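Local coordinates for protein putative sortase (Streptococcus pneumoniae, PDB 2W1K) that probably acts as a class C sortase, a cysteine transpeptidase that joins pilin subunits during assembly of the pneumococcal pilus, at residues A[64-78]-A[124-137]. Residues are numbered along the deposited sequence; the frame is centred on the assembly and turned at random. Where two conformers were deposited one is given.
Sequences YGYLSIPSLEIMEPV and HLDQLKVGDALYYD
Strands 65-69 and 133-137 run antiparallel, 4.7 Å between axes, and this pairing closes the curled sheet of the sortase beta-barrel. Y66 and D137 form one hydrogen-bonded pair, with D137 N 2.7 Å from Y66 O. S68 and Y135 form the next, and L67 faces Y136 between them. The ladder stops there. Beyond it, a water accepts from S71 N and donates to A133 O, bridging the two segments.

L67, I69 and L134 pack together. CD1 of L134 lies 4.1 Å from CD1 of both L67 and I69, and strand 168-176 adds L172, which touches I69 and L134, to this core. L72, at the end of the 3-10 turn 70-72, reaches across to turn 125-127 and the L128 that follows it. Its CD1 packs 3.7 Å from L128 CG and also touches L125, while CD2 meets Q127. On the face that carries S68 and Y135, the Y135 ring meets P70 CG at its edge, in plane. There S68 OG bonds to A209 O, and D137 OD2 takes a hydrogen bond from H9 NE2 and a salt bridge from K197.

Y136 CG stands anti to the backbone N (chi1 178°), which carries the ring across the first strand. Its edge meets V78 CG2, and its hydroxyl lies 3.3 Å from G65 CA. One water links that hydroxyl to the backbone: it is 2.6 Å from Y136 OH and donates to Y64 O.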
loop_
_atom_site.group_PDB
_atom_site.type_symbol
_atom_site.label_atom_id
_atom_site.label_comp_id
_atom_site.label_asym_id
_atom_site.label_seq_id
_atom_site.Cartn_x
_atom_site.Cartn_y
_atom_site.Cartn_z
ATOM N N TYR A 64 -6.252 7.166 0.730
ATOM C CA TYR A 64 -6.776 6.382 -0.325
ATOM C C TYR A 64 -7.313 4.964 0.153
ATOM O O TYR A 64 -8.266 4.408 -0.456
ATOM C CB TYR A 64 -5.646 6.194 -1.340
ATOM C CG TYR A 64 -6.045 5.255 -2.514
ATOM C CD1 TYR A 64 -7.008 5.637 -3.441
ATOM C CD2 TYR A 64 -5.421 3.997 -2.682
ATOM C CE1 TYR A 64 -7.376 4.793 -4.499
ATOM C CE2 TYR A 64 -5.806 3.137 -3.731
ATOM C CZ TYR A 64 -6.741 3.575 -4.638
ATOM O OH TYR A 64 -7.060 2.783 -5.698
ATOM N N GLY A 65 -6.640 4.367 1.149
ATOM C CA GLY A 65 -6.987 3.025 1.676
ATOM C C GLY A 65 -6.441 2.863 3.079
ATOM O O GLY A 65 -5.727 3.751 3.577
ATOM N N TYR A 66 -6.814 1.762 3.744
ATOM C CA TYR A 66 -6.165 1.385 4.994
ATOM C C TYR A 66 -5.504 0.046 4.887
ATOM O O TYR A 66 -6.070 -0.890 4.288
ATOM C CB TYR A 66 -7.137 1.351 6.202
ATOM C CG TYR A 66 -7.096 2.641 6.912
ATOM C CD1 TYR A 66 -7.812 3.695 6.390
ATOM C CD2 TYR A 66 -6.409 2.822 8.104
ATOM C CE1 TYR A 66 -7.842 4.897 6.977
ATOM C CE2 TYR A 66 -6.408 4.112 8.735
ATOM C CZ TYR A 66 -7.137 5.088 8.119
ATOM O OH TYR A 66 -7.272 6.358 8.549
ATOM N N LEU A 67 -4.356 -0.066 5.540
ATOM C CA LEU A 67 -3.580 -1.261 5.410
ATOM C C LEU A 67 -3.292 -1.838 6.824
ATOM O O LEU A 67 -2.919 -1.115 7.783
ATOM C CB LEU A 67 -2.259 -0.951 4.649
ATOM C CG LEU A 67 -1.331 -2.157 4.377
ATOM C CD1 LEU A 67 -0.459 -1.854 3.156
ATOM C CD2 LEU A 67 -0.359 -2.450 5.579
ATOM N N SER A 68 -3.407 -3.139 6.939
ATOM C CA SER A 68 -3.274 -3.735 8.242
ATOM C C SER A 68 -2.444 -5.010 8.134
ATOM O O SER A 68 -2.600 -5.760 7.176
ATOM C CB SER A 68 -4.669 -4.012 8.818
ATOM O OG SER A 68 -4.562 -4.879 9.891
ATOM N N ILE A 69 -1.469 -5.197 9.045
ATOM C CA ILE A 69 -0.730 -6.481 9.100
ATOM C C ILE A 69 -0.756 -6.905 10.573
ATOM O O ILE A 69 0.104 -6.466 11.360
ATOM C CB ILE A 69 0.769 -6.349 8.692
ATOM C CG1 ILE A 69 0.932 -5.645 7.368
ATOM C CG2 ILE A 69 1.511 -7.637 8.869
ATOM C CD1 ILE A 69 2.308 -5.692 6.836
ATOM N N PRO A 70 -1.802 -7.626 10.952
ATOM C CA PRO A 70 -2.056 -7.969 12.344
ATOM C C PRO A 70 -0.861 -8.608 13.037
ATOM O O PRO A 70 -0.590 -8.303 14.211
ATOM C CB PRO A 70 -3.288 -8.956 12.297
ATOM C CG PRO A 70 -4.009 -8.550 10.923
ATOM C CD PRO A 70 -2.835 -8.153 10.018
ATOM N N SER A 71 -0.125 -9.448 12.320
ATOM C CA SER A 71 0.909 -10.137 13.022
ATOM C C SER A 71 2.005 -9.166 13.454
ATOM O O SER A 71 2.798 -9.522 14.233
ATOM C CB SER A 71 1.406 -11.354 12.238
ATOM O OG SER A 71 2.118 -10.964 11.066
ATOM N N LEU A 72 2.009 -7.927 12.967
ATOM C CA LEU A 72 3.031 -6.928 13.335
ATOM C C LEU A 72 2.372 -5.759 14.065
ATOM O O LEU A 72 3.002 -4.746 14.325
ATOM C CB LEU A 72 3.689 -6.354 12.064
ATOM C CG LEU A 72 4.643 -7.225 11.250
ATOM C CD1 LEU A 72 5.400 -6.608 10.032
ATOM C CD2 LEU A 72 5.610 -8.005 12.234
ATOM N N GLU A 73 1.081 -5.898 14.356
ATOM C CA GLU A 73 0.224 -4.839 14.836
ATOM C C GLU A 73 0.441 -3.550 14.074
ATOM O O GLU A 73 0.556 -2.497 14.633
ATOM C CB GLU A 73 0.394 -4.660 16.311
ATOM C CG GLU A 73 -0.014 -5.963 17.015
ATOM C CD GLU A 73 0.156 -5.911 18.508
ATOM O OE1 GLU A 73 1.089 -5.216 18.929
ATOM O OE2 GLU A 73 -0.646 -6.555 19.244
ATOM N N ILE A 74 0.375 -3.655 12.765
ATOM C CA ILE A 74 0.403 -2.488 11.903
ATOM C C ILE A 74 -0.986 -2.205 11.376
ATOM O O ILE A 74 -1.607 -3.121 10.772
ATOM C CB ILE A 74 1.314 -2.783 10.726
ATOM C CG1 ILE A 74 2.758 -2.958 11.243
ATOM C CG2 ILE A 74 1.247 -1.609 9.626
ATOM C CD1 ILE A 74 3.778 -3.411 10.115
ATOM N N MET A 75 -1.484 -0.991 11.591
ATOM C CA MET A 75 -2.761 -0.589 11.031
ATOM C C MET A 75 -2.638 0.895 10.614
ATOM O O MET A 75 -2.659 1.737 11.470
ATOM C CB MET A 75 -3.862 -0.802 12.101
ATOM C CG MET A 75 -5.293 -0.440 11.673
ATOM S SD MET A 75 -6.641 -0.598 12.894
ATOM C CE MET A 75 -6.296 -2.100 13.860
ATOM N N GLU A 76 -2.525 1.211 9.299
ATOM C CA GLU A 76 -2.163 2.573 8.889
ATOM C C GLU A 76 -2.943 3.080 7.660
ATOM O O GLU A 76 -3.269 2.313 6.744
ATOM C CB GLU A 76 -0.676 2.566 8.496
ATOM C CG GLU A 76 0.345 2.351 9.553
ATOM C CD GLU A 76 0.385 3.524 10.582
ATOM O OE1 GLU A 76 0.036 4.688 10.238
ATOM O OE2 GLU A 76 0.736 3.271 11.750
ATOM N N PRO A 77 -3.215 4.382 7.615
ATOM C CA PRO A 77 -3.657 4.931 6.335
ATOM C C PRO A 77 -2.660 4.799 5.223
ATOM O O PRO A 77 -1.426 4.847 5.407
ATOM C CB PRO A 77 -3.863 6.419 6.655
ATOM C CG PRO A 77 -2.908 6.625 7.823
ATOM C CD PRO A 77 -2.996 5.438 8.630
ATOM N N VAL A 78 -3.177 4.635 4.019
ATOM C CA VAL A 78 -2.278 4.709 2.874
ATOM C C VAL A 78 -2.581 5.986 2.050
ATOM O O VAL A 78 -3.788 6.235 1.599
ATOM C CB VAL A 78 -2.429 3.432 1.957
ATOM C CG1 VAL A 78 -1.481 3.497 0.724
ATOM C CG2 VAL A 78 -2.220 2.118 2.801
ATOM N N HIS A 124 9.492 -3.169 11.416
ATOM C CA HIS A 124 9.536 -4.643 11.586
ATOM C C HIS A 124 9.138 -5.570 10.418
ATOM O O HIS A 124 8.879 -6.763 10.614
ATOM C CB HIS A 124 8.656 -5.044 12.772
ATOM C CG HIS A 124 9.014 -4.318 14.049
ATOM N ND1 HIS A 124 10.256 -4.460 14.673
ATOM C CD2 HIS A 124 8.287 -3.474 14.832
ATOM C CE1 HIS A 124 10.269 -3.719 15.768
ATOM N NE2 HIS A 124 9.104 -3.094 15.871
ATOM N N LEU A 125 9.129 -5.079 9.212
ATOM C CA LEU A 125 8.802 -5.945 8.083
ATOM C C LEU A 125 9.688 -7.164 8.000
ATOM O O LEU A 125 9.341 -8.162 7.350
ATOM C CB LEU A 125 9.009 -5.147 6.811
ATOM C CG LEU A 125 7.839 -4.231 6.460
ATOM C CD1 LEU A 125 7.893 -3.686 5.036
ATOM C CD2 LEU A 125 6.587 -4.882 6.701
ATOM N N ASP A 126 10.885 -7.082 8.593
ATOM C CA ASP A 126 11.879 -8.205 8.430
ATOM C C ASP A 126 11.428 -9.451 9.230
ATOM O O ASP A 126 11.912 -10.543 9.006
ATOM C CB ASP A 126 13.277 -7.790 8.882
ATOM C CG ASP A 126 13.291 -7.299 10.317
ATOM O OD1 ASP A 126 12.714 -6.256 10.644
ATOM O OD2 ASP A 126 13.848 -7.972 11.169
ATOM N N GLN A 127 10.480 -9.270 10.146
ATOM C CA GLN A 127 9.881 -10.371 10.889
ATOM C C GLN A 127 8.812 -11.266 10.194
ATOM O O GLN A 127 8.477 -12.321 10.727
ATOM C CB GLN A 127 9.242 -9.763 12.089
ATOM C CG GLN A 127 10.267 -9.343 13.088
ATOM C CD GLN A 127 9.673 -8.609 14.262
ATOM O OE1 GLN A 127 10.363 -7.846 14.920
ATOM N NE2 GLN A 127 8.370 -8.839 14.537
ATOM N N LEU A 128 8.255 -10.798 9.069
ATOM C CA LEU A 128 7.198 -11.437 8.364
ATOM C C LEU A 128 7.675 -12.778 7.857
ATOM O O LEU A 128 8.827 -12.863 7.358
ATOM C CB LEU A 128 6.761 -10.567 7.179
ATOM C CG LEU A 128 5.917 -9.358 7.582
ATOM C CD1 LEU A 128 5.853 -8.325 6.410
ATOM C CD2 LEU A 128 4.554 -9.883 8.046
ATOM N N LYS A 129 6.799 -13.798 7.979
ATOM C CA LYS A 129 7.107 -15.184 7.571
ATOM C C LYS A 129 6.119 -15.464 6.470
ATOM O O LYS A 129 5.061 -14.833 6.464
ATOM C CB LYS A 129 6.792 -16.156 8.696
ATOM C CG LYS A 129 7.572 -15.961 10.017
ATOM C CD LYS A 129 9.006 -16.617 10.020
ATOM C CE LYS A 129 9.920 -16.052 11.202
ATOM N NZ LYS A 129 11.016 -16.972 11.758
ATOM N N VAL A 130 6.443 -16.426 5.582
ATOM C CA VAL A 130 5.647 -16.741 4.417
ATOM C C VAL A 130 4.237 -17.136 4.940
ATOM O O VAL A 130 4.135 -17.864 5.912
ATOM C CB VAL A 130 6.258 -17.943 3.718
ATOM C CG1 VAL A 130 5.333 -18.522 2.646
ATOM C CG2 VAL A 130 7.694 -17.625 3.180
ATOM N N GLY A 131 3.161 -16.632 4.353
ATOM C CA GLY A 131 1.794 -16.961 4.832
ATOM C C GLY A 131 1.186 -15.839 5.692
ATOM O O GLY A 131 -0.031 -15.724 5.816
ATOM N N ASP A 132 1.994 -14.962 6.267
ATOM C CA ASP A 132 1.405 -13.999 7.123
ATOM C C ASP A 132 0.456 -13.155 6.298
ATOM O O ASP A 132 0.687 -12.878 5.094
ATOM C CB ASP A 132 2.495 -13.126 7.766
ATOM C CG ASP A 132 3.223 -13.842 8.912
ATOM O OD1 ASP A 132 2.777 -14.961 9.303
ATOM O OD2 ASP A 132 4.170 -13.235 9.461
ATOM N N ALA A 133 -0.600 -12.685 6.965
ATOM C CA ALA A 133 -1.716 -12.024 6.270
ATOM C C ALA A 133 -1.513 -10.495 6.260
ATOM O O ALA A 133 -0.862 -9.950 7.166
ATOM C CB ALA A 133 -3.030 -12.414 6.977
ATOM N N LEU A 134 -2.045 -9.824 5.241
ATOM C CA LEU A 134 -2.112 -8.369 5.144
ATOM C C LEU A 134 -3.543 -8.185 4.656
ATOM O O LEU A 134 -4.010 -8.907 3.736
ATOM C CB LEU A 134 -1.100 -7.920 4.079
ATOM C CG LEU A 134 -1.047 -6.434 3.695
ATOM C CD1 LEU A 134 0.333 -5.919 3.199
ATOM C CD2 LEU A 134 -2.111 -6.062 2.666
ATOM N N TYR A 135 -4.242 -7.246 5.280
ATOM C CA TYR A 135 -5.580 -6.894 4.846
ATOM C C TYR A 135 -5.592 -5.422 4.364
ATOM O O TYR A 135 -5.003 -4.528 5.038
ATOM C CB TYR A 135 -6.544 -7.041 5.991
ATOM C CG TYR A 135 -6.625 -8.480 6.490
ATOM C CD1 TYR A 135 -7.356 -9.410 5.800
ATOM C CD2 TYR A 135 -5.943 -8.904 7.670
ATOM C CE1 TYR A 135 -7.467 -10.678 6.232
ATOM C CE2 TYR A 135 -5.998 -10.227 8.116
ATOM C CZ TYR A 135 -6.807 -11.101 7.405
ATOM O OH TYR A 135 -6.978 -12.410 7.767
ATOM N N TYR A 136 -6.290 -5.180 3.229
ATOM C CA TYR A 136 -6.261 -3.885 2.660
ATOM C C TYR A 136 -7.711 -3.416 2.534
ATOM O O TYR A 136 -8.508 -4.043 1.868
ATOM C CB TYR A 136 -5.521 -3.921 1.250
ATOM C CG TYR A 136 -5.532 -2.570 0.629
ATOM C CD1 TYR A 136 -4.579 -1.615 0.981
ATOM C CD2 TYR A 136 -6.535 -2.192 -0.284
ATOM C CE1 TYR A 136 -4.603 -0.304 0.460
ATOM C CE2 TYR A 136 -6.605 -0.873 -0.784
ATOM C CZ TYR A 136 -5.622 0.042 -0.435
ATOM O OH TYR A 136 -5.709 1.344 -0.845
ATOM N N ASP A 137 -8.062 -2.259 3.062
ATOM C CA ASP A 137 -9.454 -1.848 3.004
ATOM C C ASP A 137 -9.664 -0.651 2.058
ATOM O O ASP A 137 -9.044 0.420 2.289
ATOM C CB ASP A 137 -9.886 -1.556 4.442
ATOM C CG ASP A 137 -11.350 -1.255 4.569
ATOM O OD1 ASP A 137 -12.068 -1.089 3.541
ATOM O OD2 ASP A 137 -11.793 -1.173 5.760
HETATM O O HOH W 1 -8.199 1.867 -1.551
HETATM O O HOH W 2 -0.248 -10.600 9.603
HETATM O O HOH W 3 4.799 -11.709 11.520
#